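ABC transporter, substrate-binding protein (PDB 4EDP) probably binds a solute outside the membrane and hands it to the permease of an ABC import system. Local coordinates at residues Gly104-Leu109 with Asn268-Asn272; Asn116-Met120 with Asn284-Lys289; Val193-Asn197 with Asp331-Val335; Leu138-Gly142 with Gly259-Asn263. One frame throughout, in Å; residues are numbered along the deposited sequence.

Contact 1: residues Gly104-Leu109 with Asn268-Asn272. With ACT (acetate ion), chain H.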
loop_
_atom_site.group_PDB
_atom_site.type_symbol
_atom_site.label_atom_id
_atom_site.label_comp_id
_atom_site.label_asym_id
_atom_site.label_seq_id
_atom_site.Cartn_x
_atom_site.Cartn_y
_atom_site.Cartn_z
ATOM N N GLY A 104 -11.841 12.733 -12.577
ATOM C CA GLY A 104 -11.674 14.172 -12.741
ATOM C C GLY A 104 -11.920 14.972 -11.482
ATOM O O GLY A 104 -12.209 16.168 -11.557
ATOM N N ILE A 105 -11.767 14.312 -10.337
ATOM C CA ILE A 105 -12.002 14.912 -9.023
ATOM C C ILE A 105 -10.831 15.663 -8.417
ATOM O O ILE A 105 -11.026 16.534 -7.564
ATOM C CB ILE A 105 -12.328 13.809 -7.990
ATOM C CG1 ILE A 105 -13.462 12.925 -8.502
ATOM C CG2 ILE A 105 -12.660 14.418 -6.624
ATOM C CD1 ILE A 105 -14.686 13.703 -8.893
ATOM N N PHE A 106 -9.624 15.332 -8.860
ATOM C CA PHE A 106 -8.404 15.887 -8.285
ATOM C C PHE A 106 -7.585 16.730 -9.250
ATOM O O PHE A 106 -7.551 16.473 -10.446
ATOM C CB PHE A 106 -7.491 14.759 -7.781
ATOM C CG PHE A 106 -8.148 13.813 -6.812
ATOM C CD1 PHE A 106 -8.882 14.298 -5.742
ATOM C CD2 PHE A 106 -7.935 12.448 -6.902
ATOM C CE1 PHE A 106 -9.467 13.434 -4.836
ATOM C CE2 PHE A 106 -8.515 11.571 -5.985
ATOM C CZ PHE A 106 -9.276 12.071 -4.952
ATOM N N ASP A 107 -6.891 17.716 -8.710
ATOM C CA ASP A 107 -6.048 18.561 -9.531
ATOM C C ASP A 107 -4.683 17.983 -9.863
ATOM O O ASP A 107 -4.071 17.308 -9.026
ATOM C CB ASP A 107 -5.680 19.851 -8.778
ATOM C CG ASP A 107 -6.680 20.964 -8.930
ATOM O OD1 ASP A 107 -7.685 20.831 -9.664
ATOM O OD2 ASP A 107 -6.403 22.020 -8.323
ATOM N N LYS A 108 -4.201 18.241 -11.079
ATOM C CA LYS A 108 -2.839 17.854 -11.448
ATOM C C LYS A 108 -2.039 18.903 -10.660
ATOM O O LYS A 108 -2.306 20.100 -10.777
ATOM C CB LYS A 108 -2.611 17.955 -12.957
ATOM C CG LYS A 108 -1.253 17.441 -13.433
ATOM C CD LYS A 108 -1.076 17.691 -14.922
ATOM C CE LYS A 108 0.276 17.213 -15.452
ATOM N NZ LYS A 108 0.408 15.735 -15.445
ATOM N N LEU A 109 -1.071 18.471 -9.862
ATOM C CA LEU A 109 -0.363 19.392 -8.970
ATOM C C LEU A 109 0.851 20.134 -9.486
ATOM O O LEU A 109 1.628 19.608 -10.274
ATOM C CB LEU A 109 0.034 18.645 -7.709
ATOM C CG LEU A 109 -1.091 17.975 -6.907
ATOM C CD1 LEU A 109 -0.489 17.346 -5.639
ATOM C CD2 LEU A 109 -2.201 18.982 -6.549
ATOM N N ASN A 268 -4.302 13.948 -2.269
ATOM C CA ASN A 268 -4.705 14.752 -3.417
ATOM C C ASN A 268 -5.454 16.015 -3.024
ATOM O O ASN A 268 -6.065 16.091 -1.937
ATOM C CB ASN A 268 -5.616 13.911 -4.316
ATOM C CG ASN A 268 -4.846 13.044 -5.242
ATOM O OD1 ASN A 268 -4.420 13.507 -6.302
ATOM N ND2 ASN A 268 -4.674 11.759 -4.875
ATOM N N ILE A 269 -5.397 17.006 -3.903
ATOM C CA ILE A 269 -6.140 18.233 -3.718
ATOM C C ILE A 269 -7.405 18.145 -4.568
ATOM O O ILE A 269 -7.347 17.899 -5.774
ATOM C CB ILE A 269 -5.344 19.496 -4.141
ATOM C CG1 ILE A 269 -4.099 19.661 -3.268
ATOM C CG2 ILE A 269 -6.231 20.739 -4.013
ATOM C CD1 ILE A 269 -3.263 20.925 -3.577
ATOM N N ASN A 270 -8.559 18.318 -3.938
ATOM C CA ASN A 270 -9.820 18.261 -4.678
ATOM C C ASN A 270 -9.985 19.457 -5.603
ATOM O O ASN A 270 -9.715 20.591 -5.244
ATOM C CB ASN A 270 -11.016 18.119 -3.746
ATOM C CG ASN A 270 -10.973 16.851 -2.974
ATOM O OD1 ASN A 270 -10.015 16.598 -2.234
ATOM N ND2 ASN A 270 -12.018 16.027 -3.117
ATOM N N LYS A 271 -10.408 19.166 -6.819
ATOM C CA LYS A 271 -10.567 20.175 -7.846
ATOM C C LYS A 271 -11.562 21.273 -7.443
ATOM O O LYS A 271 -11.385 22.437 -7.818
ATOM C CB LYS A 271 -10.975 19.482 -9.149
ATOM C CG LYS A 271 -11.019 20.373 -10.360
ATOM C CD LYS A 271 -11.241 19.553 -11.634
ATOM C CE LYS A 271 -10.063 18.641 -11.930
ATOM N NZ LYS A 271 -10.287 17.830 -13.165
ATOM N N ASN A 272 -12.566 20.919 -6.643
ATOM C CA ASN A 272 -13.582 21.883 -6.220
ATOM C C ASN A 272 -13.152 22.701 -4.981
ATOM O O ASN A 272 -13.871 23.597 -4.538
ATOM C CB ASN A 272 -14.909 21.144 -5.960
ATOM C CG ASN A 272 -16.113 22.078 -5.883
ATOM O OD1 ASN A 272 -16.212 23.048 -6.633
ATOM N ND2 ASN A 272 -17.056 21.764 -4.992
HETATM C C ACT H . -8.102 15.156 -14.939
HETATM O O ACT H . -7.113 15.783 -14.503
HETATM O OXT ACT H . -9.153 15.823 -15.027
HETATM C CH3 ACT H . -8.041 13.706 -15.334
HETATM O O HOH W 1 -13.393 17.834 -6.810
HETATM O O HOH W 2 -4.158 16.303 -6.390
#
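Backbone hydrogen bonds set the frame of this contact. Lys271 N donates to Ile105 O at 2.8 Å, and Asp107 N donates to Ile269 O at 3.0 Å. They flank Phe106 and Asn270, whose CA atoms lie 4.5 Å apart, and make a single beta bridge. Two CA-H...O contacts fill the same gap: Asn270 CA to Ile105 O at 3.6 Å and Phe106 CA to Ile269 O at 3.4 Å.

Charged and water-mediated links lie around it. Lys271 NZ donates to Gly104 O at 3.0 Å and to acetate OXT at 3.0 Å. The acetate probably comes from the crystallisation liquor. Gly104 ends helix 94-103 in a Schellman motif, with positive phi. The carboxylate of Asp107 has its salt bridge with Lys276. Water 2 joins Asp107 O, Asn268 OD1 and Ile269 N; Asn268 OD1 also accepts from Gly133 N.

The apolar part has two pieces. Asn268 CB sits over the face of the Phe106 ring, 3.6 Å from its centroid, in a CH-pi contact. Leu109 CD2 meets Ile269 CD1 at 3.7 Å, beside Tyr280 of helix 276-286.

The loop after helix 94-103 is thus joined to strand 262-269 and the residues after it by two main-chain hydrogen bonds and one from Lys271 NZ, with apolar packing on the buried side.

Contact 2: residues Asn116-Met120 with Asn284-Lys289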
loop_
_atom_site.group_PDB
_atom_site.type_symbol
_atom_site.label_atom_id
_atom_site.label_comp_id
_atom_site.label_asym_id
_atom_site.label_seq_id
_atom_site.Cartn_x
_atom_site.Cartn_y
_atom_site.Cartn_z
ATOM N N ASN A 116 9.196 19.845 -0.606
ATOM C CA ASN A 116 9.566 18.638 0.141
ATOM C C ASN A 116 9.472 17.363 -0.672
ATOM O O ASN A 116 10.047 16.352 -0.296
ATOM C CB ASN A 116 8.791 18.528 1.464
ATOM C CG ASN A 116 9.302 19.523 2.504
ATOM O OD1 ASN A 116 10.486 19.897 2.464
ATOM N ND2 ASN A 116 8.436 19.944 3.445
ATOM N N ALA A 117 8.742 17.408 -1.783
ATOM C CA ALA A 117 8.677 16.264 -2.690
ATOM C C ALA A 117 10.080 15.903 -3.212
ATOM O O ALA A 117 10.306 14.753 -3.640
ATOM C CB ALA A 117 7.717 16.534 -3.852
ATOM N N SER A 118 11.020 16.848 -3.166
ATOM C CA SER A 118 12.398 16.582 -3.611
ATOM C C SER A 118 13.080 15.562 -2.708
ATOM O O SER A 118 14.057 14.920 -3.114
ATOM C CB SER A 118 13.248 17.860 -3.659
ATOM O OG SER A 118 13.579 18.350 -2.353
ATOM N N GLU A 119 12.560 15.397 -1.497
ATOM C CA GLU A 119 13.158 14.480 -0.530
ATOM C C GLU A 119 12.578 13.059 -0.566
ATOM O O GLU A 119 13.029 12.187 0.164
ATOM C CB GLU A 119 13.059 15.101 0.876
ATOM C CG GLU A 119 13.855 16.392 0.987
ATOM C CD GLU A 119 13.710 17.125 2.317
ATOM O OE1 GLU A 119 13.092 16.620 3.280
ATOM O OE2 GLU A 119 14.225 18.250 2.384
ATOM N N MET A 120 11.614 12.814 -1.445
ATOM C CA MET A 120 10.997 11.502 -1.564
ATOM C C MET A 120 11.997 10.497 -2.121
ATOM O O MET A 120 12.886 10.866 -2.902
ATOM C CB MET A 120 9.750 11.584 -2.459
ATOM C CG MET A 120 8.582 12.341 -1.768
ATOM S SD MET A 120 7.181 12.789 -2.822
ATOM C CE MET A 120 6.442 11.170 -3.128
ATOM N N ASN A 284 2.875 19.690 1.501
ATOM C CA ASN A 284 4.297 19.940 1.706
ATOM C C ASN A 284 4.692 19.624 3.152
ATOM O O ASN A 284 5.751 19.043 3.415
ATOM C CB ASN A 284 4.658 21.382 1.353
ATOM C CG ASN A 284 6.147 21.607 1.317
ATOM O OD1 ASN A 284 6.875 20.913 0.611
ATOM N ND2 ASN A 284 6.610 22.599 2.058
ATOM N N TYR A 285 3.820 19.983 4.090
ATOM C CA TYR A 285 4.022 19.687 5.504
ATOM C C TYR A 285 4.015 18.178 5.768
ATOM O O TYR A 285 4.892 17.656 6.484
ATOM C CB TYR A 285 2.925 20.404 6.300
ATOM C CG TYR A 285 2.666 19.947 7.714
ATOM C CD1 TYR A 285 3.422 20.427 8.786
ATOM C CD2 TYR A 285 1.606 19.100 7.990
ATOM C CE1 TYR A 285 3.146 20.024 10.111
ATOM C CE2 TYR A 285 1.325 18.695 9.291
ATOM C CZ TYR A 285 2.101 19.157 10.341
ATOM O OH TYR A 285 1.807 18.745 11.624
ATOM N N ALA A 286 3.055 17.469 5.166
ATOM C CA ALA A 286 2.941 16.012 5.360
ATOM C C ALA A 286 4.187 15.243 4.866
ATOM O O ALA A 286 4.503 14.154 5.373
ATOM C CB ALA A 286 1.671 15.476 4.685
ATOM N N LEU A 287 4.889 15.837 3.899
ATOM C CA LEU A 287 6.090 15.257 3.312
ATOM C C LEU A 287 7.369 15.712 4.011
ATOM O O LEU A 287 8.437 15.193 3.714
ATOM C CB LEU A 287 6.185 15.611 1.809
ATOM C CG LEU A 287 5.114 15.035 0.869
ATOM C CD1 LEU A 287 5.258 15.524 -0.614
ATOM C CD2 LEU A 287 5.127 13.521 0.927
ATOM N N SER A 288 7.257 16.650 4.951
ATOM C CA SER A 288 8.433 17.171 5.650
ATOM C C SER A 288 9.108 16.095 6.503
ATOM O O SER A 288 8.464 15.169 7.000
ATOM C CB SER A 288 8.076 18.387 6.517
ATOM O OG SER A 288 7.247 18.055 7.624
ATOM N N LYS A 289 10.412 16.248 6.691
ATOM C CA LYS A 289 11.190 15.300 7.472
ATOM C C LYS A 289 10.618 15.134 8.888
ATOM O O LYS A 289 10.472 14.017 9.366
ATOM C CB LYS A 289 12.646 15.760 7.511
ATOM C CG LYS A 289 13.583 14.948 8.417
ATOM C CD LYS A 289 15.005 15.549 8.380
ATOM C CE LYS A 289 15.947 14.902 9.381
ATOM N NZ LYS A 289 15.471 15.116 10.786
HETATM O O HOH W 3 9.409 13.839 1.322
HETATM O O HOH W 4 11.941 18.228 5.119
#
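Asn116 has the most surface covered here and is bonded through both its backbone and its side chain. Its N donates to Asn284 OD1 at 2.8 Å, and Asn116 ND2 donates to Asn284 O at 2.8 Å. One asparagine thus reads the side chain and the carbonyl of the other, near the end of helix 276-286. Water 3 adds a bridge between Asn116 O and Leu287 O.

Leu287 is the apolar partner. Its CB lies 3.9 Å from Asn116 CB. Leu287 CD1 reaches Met120 SD at 4.0 Å and Ala117 CB at 4.2 Å. Ile114 and Pro134 also pack on Leu287.

Asn284 comes next in buried area, through the bonds already given. Beyond it, water 4 donates to Glu119 OE1 and accepts from Lys289 N, at the start of helix 289-299. Glu119 OE1 also accepts from Asn305.

The 3-10 segment therefore docks on the junction of two helices. Each asparagine side chain bonds to the backbone of the other, and waters bridge further polar groups, while Leu287 fills the apolar side.

Contact 3: residues Val193-Asn197 with Asp331-Val335. With ACT (acetate ion), chain G.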
loop_
_atom_site.group_PDB
_atom_site.type_symbol
_atom_site.label_atom_id
_atom_site.label_comp_id
_atom_site.label_asym_id
_atom_site.label_seq_id
_atom_site.Cartn_x
_atom_site.Cartn_y
_atom_site.Cartn_z
ATOM N N VAL A 193 2.513 -7.969 -17.517
ATOM C CA VAL A 193 1.049 -7.903 -17.681
ATOM C C VAL A 193 0.620 -6.894 -18.757
ATOM O O VAL A 193 -0.479 -6.999 -19.286
ATOM C CB VAL A 193 0.322 -7.618 -16.354
ATOM C CG1 VAL A 193 0.606 -8.735 -15.341
ATOM C CG2 VAL A 193 0.725 -6.241 -15.803
ATOM N N LYS A 194 1.468 -5.920 -19.084
ATOM C CA LYS A 194 1.086 -4.952 -20.120
ATOM C C LYS A 194 1.205 -5.551 -21.525
ATOM O O LYS A 194 0.686 -4.986 -22.487
ATOM C CB LYS A 194 1.888 -3.658 -20.022
ATOM C CG LYS A 194 1.598 -2.850 -18.776
ATOM C CD LYS A 194 2.351 -1.543 -18.760
ATOM C CE LYS A 194 1.936 -0.688 -17.581
ATOM N NZ LYS A 194 2.625 0.643 -17.569
ATOM N N THR A 195 1.885 -6.681 -21.646
ATOM C CA THR A 195 2.030 -7.340 -22.942
ATOM C C THR A 195 0.811 -8.167 -23.322
ATOM O O THR A 195 0.385 -8.169 -24.477
ATOM C CB THR A 195 3.277 -8.257 -22.929
ATOM O OG1 THR A 195 4.450 -7.439 -22.749
ATOM C CG2 THR A 195 3.396 -9.042 -24.229
ATOM N N ASP A 196 0.248 -8.876 -22.344
ATOM C CA ASP A 196 -0.885 -9.758 -22.607
ATOM C C ASP A 196 -2.057 -9.590 -21.631
ATOM O O ASP A 196 -2.881 -10.500 -21.473
ATOM C CB ASP A 196 -0.402 -11.208 -22.567
ATOM C CG ASP A 196 0.013 -11.669 -21.154
ATOM O OD1 ASP A 196 0.090 -10.831 -20.213
ATOM O OD2 ASP A 196 0.289 -12.881 -20.993
ATOM N N ASN A 197 -2.109 -8.429 -20.987
ATOM C CA ASN A 197 -3.161 -8.113 -20.033
ATOM C C ASN A 197 -3.221 -9.087 -18.845
ATOM O O ASN A 197 -4.220 -9.123 -18.122
ATOM C CB ASN A 197 -4.499 -7.973 -20.777
ATOM C CG ASN A 197 -4.486 -6.805 -21.758
ATOM O OD1 ASN A 197 -3.947 -5.742 -21.447
ATOM N ND2 ASN A 197 -5.082 -6.988 -22.937
ATOM N N ASP A 331 1.670 0.066 -11.666
ATOM C CA ASP A 331 1.030 1.153 -12.403
ATOM C C ASP A 331 -0.473 0.977 -12.269
ATOM O O ASP A 331 -1.079 0.159 -12.980
ATOM C CB ASP A 331 1.435 1.094 -13.878
ATOM C CG ASP A 331 0.735 2.142 -14.737
ATOM O OD1 ASP A 331 -0.180 2.844 -14.249
ATOM O OD2 ASP A 331 1.095 2.249 -15.933
ATOM N N PHE A 332 -1.081 1.714 -11.344
ATOM C CA PHE A 332 -2.527 1.583 -11.132
ATOM C C PHE A 332 -3.417 2.152 -12.232
ATOM O O PHE A 332 -4.597 1.794 -12.335
ATOM C CB PHE A 332 -2.924 2.030 -9.736
ATOM C CG PHE A 332 -2.633 1.006 -8.720
ATOM C CD1 PHE A 332 -3.501 -0.061 -8.542
ATOM C CD2 PHE A 332 -1.473 1.052 -7.979
ATOM C CE1 PHE A 332 -3.229 -1.031 -7.622
ATOM C CE2 PHE A 332 -1.197 0.089 -7.071
ATOM C CZ PHE A 332 -2.070 -0.962 -6.888
ATOM N N LYS A 333 -2.867 3.018 -13.072
ATOM C CA LYS A 333 -3.633 3.504 -14.195
ATOM C C LYS A 333 -3.904 2.274 -15.073
ATOM O O LYS A 333 -5.040 2.031 -15.514
ATOM C CB LYS A 333 -2.878 4.574 -14.981
ATOM C CG LYS A 333 -3.728 5.207 -16.078
ATOM C CD LYS A 333 -3.057 6.374 -16.784
ATOM C CE LYS A 333 -4.026 6.956 -17.810
ATOM N NZ LYS A 333 -3.531 8.189 -18.482
ATOM N N PHE A 334 -2.861 1.487 -15.321
ATOM C CA PHE A 334 -3.017 0.287 -16.128
ATOM C C PHE A 334 -3.826 -0.800 -15.420
ATOM O O PHE A 334 -4.783 -1.326 -15.984
ATOM C CB PHE A 334 -1.678 -0.306 -16.577
ATOM C CG PHE A 334 -1.837 -1.596 -17.328
ATOM C CD1 PHE A 334 -2.194 -1.589 -18.661
ATOM C CD2 PHE A 334 -1.734 -2.812 -16.669
ATOM C CE1 PHE A 334 -2.398 -2.789 -19.343
ATOM C CE2 PHE A 334 -1.940 -4.010 -17.342
ATOM C CZ PHE A 334 -2.267 -3.999 -18.667
ATOM N N VAL A 335 -3.466 -1.109 -14.181
ATOM C CA VAL A 335 -4.125 -2.172 -13.428
ATOM C C VAL A 335 -5.623 -1.919 -13.258
ATOM O O VAL A 335 -6.436 -2.827 -13.456
ATOM C CB VAL A 335 -3.407 -2.441 -12.082
ATOM C CG1 VAL A 335 -4.274 -3.301 -11.152
ATOM C CG2 VAL A 335 -2.013 -3.113 -12.339
HETATM C C ACT G . 2.947 -2.429 -14.052
HETATM O O ACT G . 2.281 -2.368 -13.025
HETATM O OXT ACT G . 3.703 -1.451 -14.269
HETATM C CH3 ACT G . 2.882 -3.638 -14.937
#
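One lysine both covers an aromatic face and forms an ion pair in this surface contact. Lys194 CG lies over the face of the Phe334 ring, 3.7 Å from its centroid and 2° off the ring normal, a CH-pi contact. The chain then runs on past the ring, and Lys194 NZ forms a salt bridge with Asp331 OD2 at 2.8 Å.

Asp331 has a second task. It is the N-cap of helix 332-350. Its OD1 accepts from Phe334 N at 3.2 Å and, weakly, from Lys333 N at 2.9 Å. Asp331 N donates to acetate O at 2.9 Å; this ion is probably from the crystallisation liquor.

Phe334 carries the largest buried area. Val193 CG2 lies 3.8 Å from Phe334 CE2, and Asn197 OD1 is at the ring edge, 3.7 Å from Phe334 CZ. Trp342, further along the same helix, also touches Val193 and bonds to Asn197 O.

The short helix 193-196 is thus held against the start of helix 332-350 by one aromatic ring and one ion pair. The two carboxylate oxygens of Asp331 divide capping from charge pairing.

Contact 4: residues Leu138-Gly142 with Gly259-Asn263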
loop_
_atom_site.group_PDB
_atom_site.type_symbol
_atom_site.label_atom_id
_atom_site.label_comp_id
_atom_site.label_asym_id
_atom_site.label_seq_id
_atom_site.Cartn_x
_atom_site.Cartn_y
_atom_site.Cartn_z
ATOM N N LEU A 138 4.334 4.419 2.548
ATOM C CA LEU A 138 4.427 3.213 1.737
ATOM C C LEU A 138 4.363 1.986 2.628
ATOM O O LEU A 138 4.538 2.081 3.841
ATOM C CB LEU A 138 5.732 3.213 0.917
ATOM C CG LEU A 138 7.065 3.159 1.682
ATOM C CD1 LEU A 138 7.403 1.741 2.186
ATOM C CD2 LEU A 138 8.216 3.638 0.784
ATOM N N ASN A 139 4.100 0.846 2.007
ATOM C CA ASN A 139 4.047 -0.458 2.648
ATOM C C ASN A 139 4.668 -1.460 1.665
ATOM O O ASN A 139 4.768 -1.176 0.455
ATOM C CB ASN A 139 2.616 -0.918 2.901
ATOM C CG ASN A 139 1.821 0.058 3.736
ATOM O OD1 ASN A 139 2.238 0.448 4.827
ATOM N ND2 ASN A 139 0.647 0.415 3.252
ATOM N N SER A 140 5.050 -2.629 2.165
ATOM C CA SER A 140 5.625 -3.683 1.284
ATOM C C SER A 140 5.134 -5.049 1.709
ATOM O O SER A 140 4.447 -5.189 2.722
ATOM C CB SER A 140 7.155 -3.682 1.278
ATOM O OG SER A 140 7.734 -4.058 2.532
ATOM N N ILE A 141 5.494 -6.051 0.917
ATOM C CA ILE A 141 5.163 -7.434 1.208
ATOM C C ILE A 141 6.437 -8.260 1.281
ATOM O O ILE A 141 7.521 -7.785 0.961
ATOM C CB ILE A 141 4.212 -8.049 0.160
ATOM C CG1 ILE A 141 4.772 -7.869 -1.256
ATOM C CG2 ILE A 141 2.790 -7.415 0.285
ATOM C CD1 ILE A 141 3.938 -8.530 -2.322
ATOM N N GLY A 142 6.286 -9.488 1.741
ATOM C CA GLY A 142 7.379 -10.430 1.818
ATOM C C GLY A 142 6.752 -11.795 1.893
ATOM O O GLY A 142 5.508 -11.933 1.836
ATOM N N GLY A 259 13.193 -8.460 -5.756
ATOM C CA GLY A 259 12.549 -7.265 -5.252
ATOM C C GLY A 259 11.144 -7.501 -4.736
ATOM O O GLY A 259 10.421 -8.340 -5.264
ATOM N N THR A 260 10.811 -6.806 -3.659
ATOM C CA THR A 260 9.467 -6.798 -3.102
ATOM C C THR A 260 8.610 -5.836 -3.940
ATOM O O THR A 260 9.091 -5.240 -4.925
ATOM C CB THR A 260 9.448 -6.262 -1.637
ATOM O OG1 THR A 260 8.123 -6.398 -1.084
ATOM C CG2 THR A 260 9.829 -4.826 -1.597
ATOM N N TYR A 261 7.319 -5.777 -3.612
ATOM C CA TYR A 261 6.366 -4.873 -4.241
ATOM C C TYR A 261 5.870 -3.890 -3.195
ATOM O O TYR A 261 5.556 -4.268 -2.062
ATOM C CB TYR A 261 5.162 -5.627 -4.825
ATOM C CG TYR A 261 5.490 -6.353 -6.102
ATOM C CD1 TYR A 261 6.161 -7.564 -6.082
ATOM C CD2 TYR A 261 5.116 -5.826 -7.332
ATOM C CE1 TYR A 261 6.477 -8.226 -7.258
ATOM C CE2 TYR A 261 5.425 -6.483 -8.519
ATOM C CZ TYR A 261 6.095 -7.677 -8.473
ATOM O OH TYR A 261 6.411 -8.345 -9.624
ATOM N N LEU A 262 5.851 -2.612 -3.564
ATOM C CA LEU A 262 5.369 -1.581 -2.677
ATOM C C LEU A 262 3.958 -1.161 -3.029
ATOM O O LEU A 262 3.494 -1.366 -4.160
ATOM C CB LEU A 262 6.224 -0.315 -2.820
ATOM C CG LEU A 262 7.732 -0.465 -2.665
ATOM C CD1 LEU A 262 8.430 0.896 -2.852
ATOM C CD2 LEU A 262 8.057 -1.105 -1.332
ATOM N N ASN A 263 3.267 -0.611 -2.039
ATOM C CA ASN A 263 1.980 0.049 -2.267
ATOM C C ASN A 263 2.074 1.377 -1.493
ATOM O O ASN A 263 2.842 1.481 -0.529
ATOM C CB ASN A 263 0.756 -0.786 -1.922
ATOM C CG ASN A 263 0.659 -1.131 -0.474
ATOM O OD1 ASN A 263 0.146 -0.347 0.339
ATOM N ND2 ASN A 263 1.073 -2.351 -0.139
#
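The two segments run antiparallel, with end-to-end directions 136° apart. Asn139 and Asn263 form a hydrogen-bonded pair, CA to CA 5.4 Å. Asn139 N donates to Asn263 O at 2.9 Å, and Asn263 N donates to Asn139 O at 3.0 Å. Leu262 CA adds a CA-H...O contact to Asn139 O at 3.2 Å. Toward Gly259 the pairing loosens. Ile141 N reaches Tyr261 O only weakly, at 3.5 Å. There Thr260 substitutes a side chain: its OG1 donates to Ile141 O at 2.5 Å.

The asparagine pair repeats its bond through the side chains. Asn139 ND2 donates to Asn263 OD1 at 3.1 Å, on the same face of the sheet. Ser140 and Leu262 point to the other face, where Ser140 CB meets Leu262 CD2 at 3.8 Å; the Ser140 hydroxyl bonds to Thr319. Ile141 CD1 packs on Tyr261 CB at 4.0 Å. Helix 178-189 covers these two through Ala180, and the Tyr261 hydroxyl is hydrogen-bonded to Glu187.

Strands 135-145 and 262-269 are long strands of the mixed sheet and meet near the centre of the chain. Periplasmic-binding-protein folds commonly have two lobes joined by such crossing strands, and this pair probably belongs to that connection. The joint is secured by amide and hydroxyl bonds as well as by main-chain pairing.

From the N terminus, the chain first enters contact 1 at 104-109, then contact 2 at 116-120 and contact 4 at 138-142. Contact 3 begins at 193-197. Contact 4 is the first to close, at 259-263, so its loop lies wholly within those of contacts 1 and 2. Contact 1 closes next at 268-272, contact 2 at 284-289 and contact 3 last at 331-335. Contacts 1 and 2 cross, and contact 3 crosses all the others. Strand 262-269 serves contacts 4 and 1, and helix 276-286, which follows it, serves contact 2. Contact 3 brings the C-terminal helix 332-350 against helix 193-196.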